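Periplasmic binding protein (Veillonella parvula, PDB 4N01) probably captures a small solute, perhaps a metal chelate as in related family members, and delivers it for uptake across the inner membrane. Local coordinates at residues 78-83 / 183-188; 263-268 / 297-302; 123-128 / 148-153. All blocks are in the same frame, centred on the assembly; numbering follows the deposited sequence. Where two conformers were deposited one is given.

Contact 1 (78-83 / 183-188)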
loop_
_atom_site.group_PDB
_atom_site.type_symbol
_atom_site.label_atom_id
_atom_site.label_comp_id
_atom_site.label_asym_id
_atom_site.label_seq_id
_atom_site.Cartn_x
_atom_site.Cartn_y
_atom_site.Cartn_z
ATOM N N LEU A 78 -10.421 -9.068 1.969
ATOM C CA LEU A 78 -10.403 -10.157 2.955
ATOM C C LEU A 78 -10.597 -9.624 4.381
ATOM O O LEU A 78 -11.235 -10.270 5.222
ATOM C CB LEU A 78 -9.103 -10.965 2.850
ATOM C CG LEU A 78 -8.917 -11.756 1.544
ATOM C CD1 LEU A 78 -7.513 -12.329 1.457
ATOM C CD2 LEU A 78 -9.956 -12.878 1.414
ATOM N N GLN A 79 -10.061 -8.437 4.642
ATOM C CA GLN A 79 -10.166 -7.843 5.970
ATOM C C GLN A 79 -11.634 -7.583 6.305
ATOM O O GLN A 79 -12.048 -7.719 7.458
ATOM C CB GLN A 79 -9.350 -6.546 6.034
ATOM C CG GLN A 79 -9.330 -5.860 7.397
ATOM C CD GLN A 79 -8.550 -6.645 8.433
ATOM O OE1 GLN A 79 -7.351 -6.881 8.276
ATOM N NE2 GLN A 79 -9.230 -7.059 9.498
ATOM N N LEU A 80 -12.420 -7.236 5.286
ATOM C CA LEU A 80 -13.849 -6.960 5.471
ATOM C C LEU A 80 -14.683 -8.246 5.458
ATOM O O LEU A 80 -15.913 -8.198 5.510
ATOM C CB LEU A 80 -14.369 -5.987 4.400
ATOM C CG LEU A 80 -13.776 -4.574 4.457
ATOM C CD1 LEU A 80 -14.438 -3.660 3.435
ATOM C CD2 LEU A 80 -13.941 -4.009 5.845
ATOM N N GLY A 81 -14.011 -9.390 5.388
ATOM C CA GLY A 81 -14.678 -10.680 5.438
ATOM C C GLY A 81 -15.399 -11.064 4.158
ATOM O O GLY A 81 -16.408 -11.767 4.192
ATOM N N LEU A 82 -14.866 -10.627 3.020
ATOM C CA LEU A 82 -15.589 -10.734 1.757
ATOM C C LEU A 82 -15.244 -11.934 0.871
ATOM O O LEU A 82 -15.597 -11.939 -0.302
ATOM C CB LEU A 82 -15.427 -9.439 0.953
ATOM C CG LEU A 82 -16.040 -8.219 1.642
ATOM C CD1 LEU A 82 -15.756 -6.970 0.823
ATOM C CD2 LEU A 82 -17.551 -8.407 1.853
ATOM N N ASP A 83 -14.579 -12.955 1.406
ATOM C CA ASP A 83 -14.149 -14.061 0.546
ATOM C C ASP A 83 -15.306 -14.761 -0.178
ATOM O O ASP A 83 -15.137 -15.227 -1.303
ATOM C CB ASP A 83 -13.269 -15.079 1.301
ATOM C CG ASP A 83 -14.040 -15.872 2.341
ATOM O OD1 ASP A 83 -13.945 -15.531 3.534
ATOM O OD2 ASP A 83 -14.733 -16.847 1.976
ATOM N N PRO A 183 -20.851 -1.540 8.607
ATOM C CA PRO A 183 -20.471 -1.602 10.029
ATOM C C PRO A 183 -19.155 -2.334 10.281
ATOM O O PRO A 183 -18.383 -1.940 11.161
ATOM C CB PRO A 183 -21.630 -2.369 10.676
ATOM C CG PRO A 183 -22.797 -2.104 9.789
ATOM C CD PRO A 183 -22.230 -2.033 8.392
ATOM N N LYS A 184 -18.903 -3.392 9.520
ATOM C CA LYS A 184 -17.636 -4.110 9.600
ATOM C C LYS A 184 -16.458 -3.182 9.280
ATOM O O LYS A 184 -15.425 -3.211 9.958
ATOM C CB LYS A 184 -17.656 -5.292 8.630
ATOM C CG LYS A 184 -16.386 -6.115 8.607
ATOM C CD LYS A 184 -16.420 -7.188 9.673
ATOM C CE LYS A 184 -15.182 -8.072 9.606
ATOM N NZ LYS A 184 -15.431 -9.377 10.289
ATOM N N ALA A 185 -16.604 -2.363 8.243
ATOM C CA ALA A 185 -15.541 -1.434 7.874
ATOM C C ALA A 185 -15.368 -0.363 8.945
ATOM O O ALA A 185 -14.243 0.028 9.263
ATOM C CB ALA A 185 -15.827 -0.789 6.519
ATOM N N GLU A 186 -16.479 0.104 9.511
ATOM C CA GLU A 186 -16.410 1.146 10.531
ATOM C C GLU A 186 -15.745 0.590 11.790
ATOM O O GLU A 186 -14.996 1.286 12.481
ATOM C CB GLU A 186 -17.801 1.705 10.838
ATOM C CG GLU A 186 -18.416 2.522 9.700
ATOM C CD GLU A 186 -19.754 3.128 10.072
ATOM O OE1 GLU A 186 -20.695 2.362 10.380
ATOM O OE2 GLU A 186 -19.870 4.374 10.061
ATOM N N GLU A 187 -16.020 -0.674 12.087
ATOM C CA GLU A 187 -15.389 -1.326 13.231
ATOM C C GLU A 187 -13.878 -1.405 13.031
ATOM O O GLU A 187 -13.112 -1.194 13.975
ATOM C CB GLU A 187 -15.981 -2.722 13.473
ATOM C CG GLU A 187 -17.362 -2.712 14.125
ATOM C CD GLU A 187 -17.956 -4.102 14.279
ATOM O OE1 GLU A 187 -17.213 -5.097 14.126
ATOM O OE2 GLU A 187 -19.172 -4.200 14.557
ATOM N N TRP A 188 -13.448 -1.694 11.805
ATOM C CA TRP A 188 -12.013 -1.772 11.509
ATOM C C TRP A 188 -11.355 -0.403 11.623
ATOM O O TRP A 188 -10.308 -0.267 12.262
ATOM C CB TRP A 188 -11.747 -2.370 10.124
ATOM C CG TRP A 188 -10.263 -2.505 9.777
ATOM C CD1 TRP A 188 -9.420 -3.533 10.125
ATOM C CD2 TRP A 188 -9.478 -1.590 8.998
ATOM N NE1 TRP A 188 -8.149 -3.294 9.629
ATOM C CE2 TRP A 188 -8.166 -2.111 8.927
ATOM C CE3 TRP A 188 -9.756 -0.369 8.363
ATOM C CZ2 TRP A 188 -7.131 -1.455 8.240
ATOM C CZ3 TRP A 188 -8.726 0.283 7.679
ATOM C CH2 TRP A 188 -7.433 -0.265 7.623
HETATM O O HOH W 1 -5.792 -4.935 9.563
#
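Leu80 and Ala185 bring the two backbones together, their CA atoms 6.3 Å apart, where the C-terminal end of helix 71-79 meets the first turns of helix 182-203. The helix ends in a Schellman motif with Gly81 at positive phi (75°), and the chain just before this turn is what faces Lys184, Ala185 and Trp188. Gln79 meets Trp188. Gln79 CG stands anti to the backbone N (chi1 -177°), which sets it over a face of the Trp188 indole, 3.9 Å from the centroid of the five-membered ring, in a CH-pi contact; the bend at chi2 then carries CD alongside the ring. The amide comes close to the CD1 and NE1 atoms of that ring, its plane turned 29° from the indole. One water joins the two polar ends: it donates to Gln79 OE1 at 2.8 Å and, in the plane of the ring, accepts from Trp188 NE1 at 2.9 Å. An alanine at Gln79 would probably leave this stretch of the indole face uncovered and cost the bridging water its carboxamide acceptor. Leu80 packs more simply, its CD2 lying 3.8 Å from Ala185 CB. Lys184 extends past the helix end, with CG 3.8 Å from Leu80 O and CE 3.8 Å from Gln79 O; its positive charge may interact favourably with the partial negative charge of that terminus. Met172 of helix 165-178 touches Gln79, Leu80 and Trp188. Helix 182-203, consistent with the long linking helix of this class of binding protein, leads on toward strand 209-214, so the contact joins the start of this probable linker to the end of helix 71-79 in the N-terminal lobe.

Contact 2 (263-268 / 297-302)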
loop_
_atom_site.group_PDB
_atom_site.type_symbol
_atom_site.label_atom_id
_atom_site.label_comp_id
_atom_site.label_asym_id
_atom_site.label_seq_id
_atom_site.Cartn_x
_atom_site.Cartn_y
_atom_site.Cartn_z
ATOM N N ASN A 263 20.914 14.174 4.918
ATOM C CA ASN A 263 21.472 13.478 6.082
ATOM C C ASN A 263 20.418 12.808 6.964
ATOM O O ASN A 263 20.227 13.208 8.109
ATOM C CB ASN A 263 22.285 14.468 6.930
ATOM C CG ASN A 263 23.265 13.772 7.854
ATOM O OD1 ASN A 263 23.581 12.600 7.659
ATOM N ND2 ASN A 263 23.755 14.494 8.859
ATOM N N PRO A 264 19.721 11.793 6.439
ATOM C CA PRO A 264 18.669 11.172 7.251
ATOM C C PRO A 264 19.180 10.474 8.514
ATOM O O PRO A 264 20.310 9.959 8.536
ATOM C CB PRO A 264 18.071 10.129 6.303
ATOM C CG PRO A 264 19.199 9.829 5.323
ATOM C CD PRO A 264 19.898 11.132 5.135
ATOM N N ASP A 265 18.344 10.466 9.555
ATOM C CA ASP A 265 18.611 9.726 10.797
ATOM C C ASP A 265 18.433 8.217 10.617
ATOM O O ASP A 265 19.153 7.422 11.228
ATOM C CB ASP A 265 17.643 10.203 11.895
ATOM C CG ASP A 265 17.866 11.656 12.270
ATOM O OD1 ASP A 265 19.019 12.003 12.583
ATOM O OD2 ASP A 265 16.896 12.456 12.232
ATOM N N TYR A 266 17.456 7.827 9.798
ATOM C CA TYR A 266 17.154 6.406 9.569
ATOM C C TYR A 266 16.995 6.146 8.087
ATOM O O TYR A 266 16.526 7.008 7.348
ATOM C CB TYR A 266 15.871 5.967 10.314
ATOM C CG TYR A 266 16.042 6.012 11.805
ATOM C CD1 TYR A 266 16.328 4.863 12.530
ATOM C CD2 TYR A 266 15.969 7.216 12.487
ATOM C CE1 TYR A 266 16.523 4.910 13.903
ATOM C CE2 TYR A 266 16.171 7.281 13.850
ATOM C CZ TYR A 266 16.451 6.126 14.552
ATOM O OH TYR A 266 16.658 6.203 15.903
ATOM N N ILE A 267 17.393 4.959 7.652
ATOM C CA ILE A 267 17.119 4.523 6.293
ATOM C C ILE A 267 16.174 3.324 6.336
ATOM O O ILE A 267 16.484 2.282 6.924
ATOM C CB ILE A 267 18.420 4.148 5.531
ATOM C CG1 ILE A 267 19.257 5.406 5.264
ATOM C CG2 ILE A 267 18.075 3.460 4.211
ATOM C CD1 ILE A 267 20.696 5.101 4.873
ATOM N N ILE A 268 15.000 3.481 5.734
ATOM C CA ILE A 268 14.000 2.433 5.746
ATOM C C ILE A 268 14.106 1.692 4.427
ATOM O O ILE A 268 13.999 2.289 3.358
ATOM C CB ILE A 268 12.582 3.037 5.897
ATOM C CG1 ILE A 268 12.450 3.747 7.251
ATOM C CG2 ILE A 268 11.519 1.958 5.760
ATOM C CD1 ILE A 268 11.222 4.696 7.341
ATOM N N ASP A 297 29.328 9.154 5.590
ATOM C CA ASP A 297 29.134 10.147 6.644
ATOM C C ASP A 297 27.664 10.494 6.908
ATOM O O ASP A 297 27.366 11.335 7.748
ATOM C CB ASP A 297 29.983 11.393 6.394
ATOM C CG ASP A 297 31.473 11.100 6.450
ATOM O OD1 ASP A 297 31.863 10.068 7.047
ATOM O OD2 ASP A 297 32.254 11.904 5.902
ATOM N N ILE A 298 26.748 9.830 6.213
ATOM C CA ILE A 298 25.328 9.991 6.517
ATOM C C ILE A 298 25.055 9.433 7.920
ATOM O O ILE A 298 25.522 8.340 8.260
ATOM C CB ILE A 298 24.440 9.251 5.476
ATOM C CG1 ILE A 298 24.535 9.937 4.103
ATOM C CG2 ILE A 298 22.983 9.177 5.943
ATOM C CD1 ILE A 298 23.775 9.180 2.998
ATOM N N THR A 299 24.331 10.194 8.739
ATOM C CA THR A 299 24.040 9.793 10.120
ATOM C C THR A 299 23.485 8.367 10.243
ATOM O O THR A 299 24.006 7.567 11.018
ATOM C CB THR A 299 23.057 10.775 10.775
ATOM O OG1 THR A 299 23.686 12.055 10.867
ATOM C CG2 THR A 299 22.683 10.304 12.165
ATOM N N ALA A 300 22.441 8.056 9.480
ATOM C CA ALA A 300 21.880 6.706 9.471
ATOM C C ALA A 300 22.937 5.629 9.204
ATOM O O ALA A 300 22.922 4.557 9.819
ATOM C CB ALA A 300 20.744 6.612 8.445
ATOM N N VAL A 301 23.855 5.903 8.288
ATOM C CA VAL A 301 24.878 4.923 7.961
ATOM C C VAL A 301 25.877 4.765 9.102
ATOM O O VAL A 301 26.207 3.640 9.493
ATOM C CB VAL A 301 25.614 5.304 6.651
ATOM C CG1 VAL A 301 26.731 4.315 6.363
ATOM C CG2 VAL A 301 24.622 5.341 5.486
ATOM N N LYS A 302 26.345 5.885 9.649
ATOM C CA LYS A 302 27.325 5.846 10.729
ATOM C C LYS A 302 26.759 5.156 11.956
ATOM O O LYS A 302 27.476 4.454 12.657
ATOM C CB LYS A 302 27.774 7.262 11.126
ATOM C CG LYS A 302 28.630 7.974 10.086
ATOM C CD LYS A 302 29.216 9.282 10.635
ATOM C CE LYS A 302 28.146 10.345 10.830
ATOM N NZ LYS A 302 28.749 11.671 11.171
#
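The first N-H groups of helix 299-303 are bonded by Asn263 and Pro264, at the entrance to strand 266-270, in the parallel alpha/beta sheet of the C-terminal lobe. Ile298 occupies the N-cap position but has no polar side chain with which to receive the first helical N-H groups, and a side chain and a main-chain carbonyl from the other segment do so instead. Asn263 OD1 accepts from Thr299 N at 2.7 Å in a nearly straight bond (171° at the hydrogen), the donor tilted modestly from the carbonyl plane. Asn263 CG, held anti to its backbone N (chi1 -160°), carries the amide toward the helix start. The same OD1 receives a second, weak bond from Thr299 OG1, so the one oxygen is approached by the backbone N and, weakly, by the hydroxyl of the same threonine. One residue further on, Pro264 O accepts from Ala300 N at 3.0 Å, in the plane of its carbonyl. Two successive N-H groups of the first turn are thus satisfied, and the helix dipole would probably strengthen both bonds.

Apolar groups fill in alongside. The Pro264 ring meets Ile298 through CD and CG2, 3.7 Å apart, while Val259 of helix 256-262 touches both residues. Ile267 reaches across from the strand, its CG1 3.7 Å from Ala300 CB and its CD1 near Val301 CG2; Ile289 of helix 280-290 packs on Ile267 and Val301. Asp265 turns its carboxylate to Arg210 N of strand 209-214 through OD2. Its carbonyl has a different fate: Asp265 O is buried without a hydrogen-bonding partner and meets carbon instead, with Ala300 CA at 3.3 Å in a CA-H...O contact.

Contact 3 (123-128 / 148-153)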
loop_
_atom_site.group_PDB
_atom_site.type_symbol
_atom_site.label_atom_id
_atom_site.label_comp_id
_atom_site.label_asym_id
_atom_site.label_seq_id
_atom_site.Cartn_x
_atom_site.Cartn_y
_atom_site.Cartn_z
ATOM N N VAL A 123 -14.597 -16.409 -14.982
ATOM C CA VAL A 123 -15.219 -16.524 -13.661
ATOM C C VAL A 123 -16.461 -15.649 -13.528
ATOM O O VAL A 123 -16.973 -15.455 -12.420
ATOM C CB VAL A 123 -14.241 -16.213 -12.508
ATOM C CG1 VAL A 123 -13.127 -17.250 -12.465
ATOM C CG2 VAL A 123 -13.674 -14.805 -12.640
ATOM N N LYS A 124 -16.935 -15.148 -14.665
ATOM C CA LYS A 124 -18.126 -14.299 -14.734
ATOM C C LYS A 124 -18.085 -13.139 -13.742
ATOM O O LYS A 124 -19.002 -13.002 -12.926
ATOM C CB LYS A 124 -19.394 -15.126 -14.483
ATOM C CG LYS A 124 -19.411 -16.472 -15.180
ATOM C CD LYS A 124 -20.663 -17.254 -14.805
ATOM C CE LYS A 124 -20.670 -18.646 -15.422
ATOM N NZ LYS A 124 -21.803 -19.471 -14.904
ATOM N N PRO A 125 -17.039 -12.294 -13.815
ATOM C CA PRO A 125 -16.887 -11.218 -12.828
ATOM C C PRO A 125 -17.968 -10.157 -12.980
ATOM O O PRO A 125 -18.463 -9.940 -14.091
ATOM C CB PRO A 125 -15.532 -10.609 -13.188
ATOM C CG PRO A 125 -15.399 -10.863 -14.660
ATOM C CD PRO A 125 -16.025 -12.206 -14.884
ATOM N N ASP A 126 -18.326 -9.499 -11.880
ATOM C CA ASP A 126 -19.282 -8.400 -11.940
ATOM C C ASP A 126 -18.696 -7.143 -11.306
ATOM O O ASP A 126 -19.276 -6.059 -11.393
ATOM C CB ASP A 126 -20.629 -8.786 -11.301
ATOM C CG ASP A 126 -20.504 -9.232 -9.840
ATOM O OD1 ASP A 126 -19.377 -9.300 -9.299
ATOM O OD2 ASP A 126 -21.558 -9.543 -9.233
ATOM N N PHE A 127 -17.519 -7.297 -10.705
ATOM C CA PHE A 127 -16.846 -6.203 -10.011
ATOM C C PHE A 127 -15.351 -6.478 -10.045
ATOM O O PHE A 127 -14.930 -7.621 -9.861
ATOM C CB PHE A 127 -17.335 -6.149 -8.560
ATOM C CG PHE A 127 -16.651 -5.110 -7.703
ATOM C CD1 PHE A 127 -17.207 -3.852 -7.544
ATOM C CD2 PHE A 127 -15.475 -5.410 -7.023
ATOM C CE1 PHE A 127 -16.592 -2.895 -6.735
ATOM C CE2 PHE A 127 -14.852 -4.458 -6.205
ATOM C CZ PHE A 127 -15.418 -3.201 -6.064
ATOM N N ALA A 128 -14.548 -5.443 -10.285
ATOM C CA ALA A 128 -13.096 -5.618 -10.293
ATOM C C ALA A 128 -12.462 -4.452 -9.574
ATOM O O ALA A 128 -12.955 -3.331 -9.678
ATOM C CB ALA A 128 -12.571 -5.707 -11.714
ATOM N N GLN A 148 -18.510 -5.354 -20.774
ATOM C CA GLN A 148 -19.128 -6.573 -20.276
ATOM C C GLN A 148 -19.838 -6.334 -18.951
ATOM O O GLN A 148 -20.076 -7.278 -18.195
ATOM C CB GLN A 148 -18.057 -7.655 -20.107
ATOM C CG GLN A 148 -17.276 -7.938 -21.379
ATOM C CD GLN A 148 -18.132 -8.584 -22.449
ATOM O OE1 GLN A 148 -18.755 -9.619 -22.215
ATOM N NE2 GLN A 148 -18.170 -7.972 -23.629
ATOM N N LYS A 149 -20.146 -5.067 -18.671
ATOM C CA LYS A 149 -20.934 -4.673 -17.496
ATOM C C LYS A 149 -20.236 -4.889 -16.151
ATOM O O LYS A 149 -20.882 -4.888 -15.101
ATOM C CB LYS A 149 -22.307 -5.359 -17.496
ATOM C CG LYS A 149 -23.126 -5.132 -18.763
ATOM C CD LYS A 149 -24.357 -6.035 -18.782
ATOM C CE LYS A 149 -25.311 -5.674 -19.914
ATOM N NZ LYS A 149 -26.483 -6.593 -19.966
ATOM N N VAL A 150 -18.919 -5.054 -16.171
ATOM C CA VAL A 150 -18.162 -5.143 -14.926
ATOM C C VAL A 150 -18.040 -3.751 -14.301
ATOM O O VAL A 150 -17.684 -2.793 -14.992
ATOM C CB VAL A 150 -16.740 -5.710 -15.175
ATOM C CG1 VAL A 150 -15.916 -5.715 -13.883
ATOM C CG2 VAL A 150 -16.822 -7.111 -15.784
ATOM N N ASN A 151 -18.342 -3.639 -13.007
ATOM C CA ASN A 151 -18.112 -2.407 -12.250
ATOM C C ASN A 151 -16.677 -2.356 -11.741
ATOM O O ASN A 151 -16.202 -3.316 -11.129
ATOM C CB ASN A 151 -19.080 -2.330 -11.064
ATOM C CG ASN A 151 -20.525 -2.114 -11.501
ATOM O OD1 ASN A 151 -20.794 -1.309 -12.394
ATOM N ND2 ASN A 151 -21.455 -2.837 -10.881
ATOM N N ILE A 152 -15.982 -1.243 -11.979
ATOM C CA ILE A 152 -14.597 -1.116 -11.550
ATOM C C ILE A 152 -14.502 -0.068 -10.456
ATOM O O ILE A 152 -15.052 1.030 -10.588
ATOM C CB ILE A 152 -13.688 -0.673 -12.710
ATOM C CG1 ILE A 152 -13.812 -1.651 -13.879
ATOM C CG2 ILE A 152 -12.239 -0.582 -12.245
ATOM C CD1 ILE A 152 -13.035 -1.229 -15.120
ATOM N N TRP A 153 -13.806 -0.401 -9.375
ATOM C CA TRP A 153 -13.612 0.532 -8.269
ATOM C C TRP A 153 -12.156 0.536 -7.873
ATOM O O TRP A 153 -11.550 -0.526 -7.727
ATOM C CB TRP A 153 -14.436 0.102 -7.056
ATOM C CG TRP A 153 -14.217 0.991 -5.875
ATOM C CD1 TRP A 153 -14.728 2.241 -5.690
ATOM C CD2 TRP A 153 -13.416 0.707 -4.720
ATOM N NE1 TRP A 153 -14.301 2.750 -4.488
ATOM C CE2 TRP A 153 -13.496 1.826 -3.873
ATOM C CE3 TRP A 153 -12.641 -0.388 -4.322
ATOM C CZ2 TRP A 153 -12.830 1.888 -2.646
ATOM C CZ3 TRP A 153 -11.985 -0.331 -3.101
ATOM C CH2 TRP A 153 -12.086 0.802 -2.279
HETATM O O HOH W 2 -20.826 -4.952 -9.271
#
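Parallel strand pairing joins Phe127 and Ala128 to Asn151 and Ile152, closing a beta-alpha-beta unit in which strand 127-129 leads through helix 142-147 to strand 151-153, an edge strand of the N-terminal lobe's sheet. Three main-chain bonds make the ladder: Asn151 N to Asp126 O, Ala128 N to Asn151 O at 2.8 Å, and Trp153 N to Ala128 O at 3.1 Å. The last two run nearly along the C=O axis. In the first, the donor stands well above the carbonyl plane, 49° out of it, and Asp126 O takes a further bond from a water, 2.9 Å away, that itself accepts from Asn151 ND2.

Phe127 and Trp153 lie side by side on one face of the sheet. Phe127 CG is anti to its backbone N (chi1 176°), and at the far end of the ring CZ comes within 3.6 Å of Trp153 CB; Trp46 of strand 44-50 covers both residues. Ala128 and Ile152 occupy the other face, against Met145 of helix 142-147. The Asp126 carboxylate bonds away from the pair, to the backbone N atoms of Thr64 and His65. Val150 lies just ahead of strand 151-153, at the start of the ladder, its CG1 4.0 Å from Ala128 CB and 3.9 Å from Phe127 N, a buried amide with no hydrogen-bonding partner.

Overall arrangement
Contacts 1 and 3 share the N-terminal lobe, with centres about 20 Å apart, whereas contact 2 lies on the other side of the chain's centre, about 47 Å between centres from contact 3. Contact 3 is the most buried and lies within a sheet, so regular main-chain bonds dominate it. Contact 2 also depends on backbone N-H groups, but joins a strand's approach to a helix start and borrows a side-chain oxygen. Contact 1, partly buried like contact 2, joins the end of one helix to the start of another, mainly through side chains and a water. The helix it holds leads from the lobe of contact 3 toward that of contact 2.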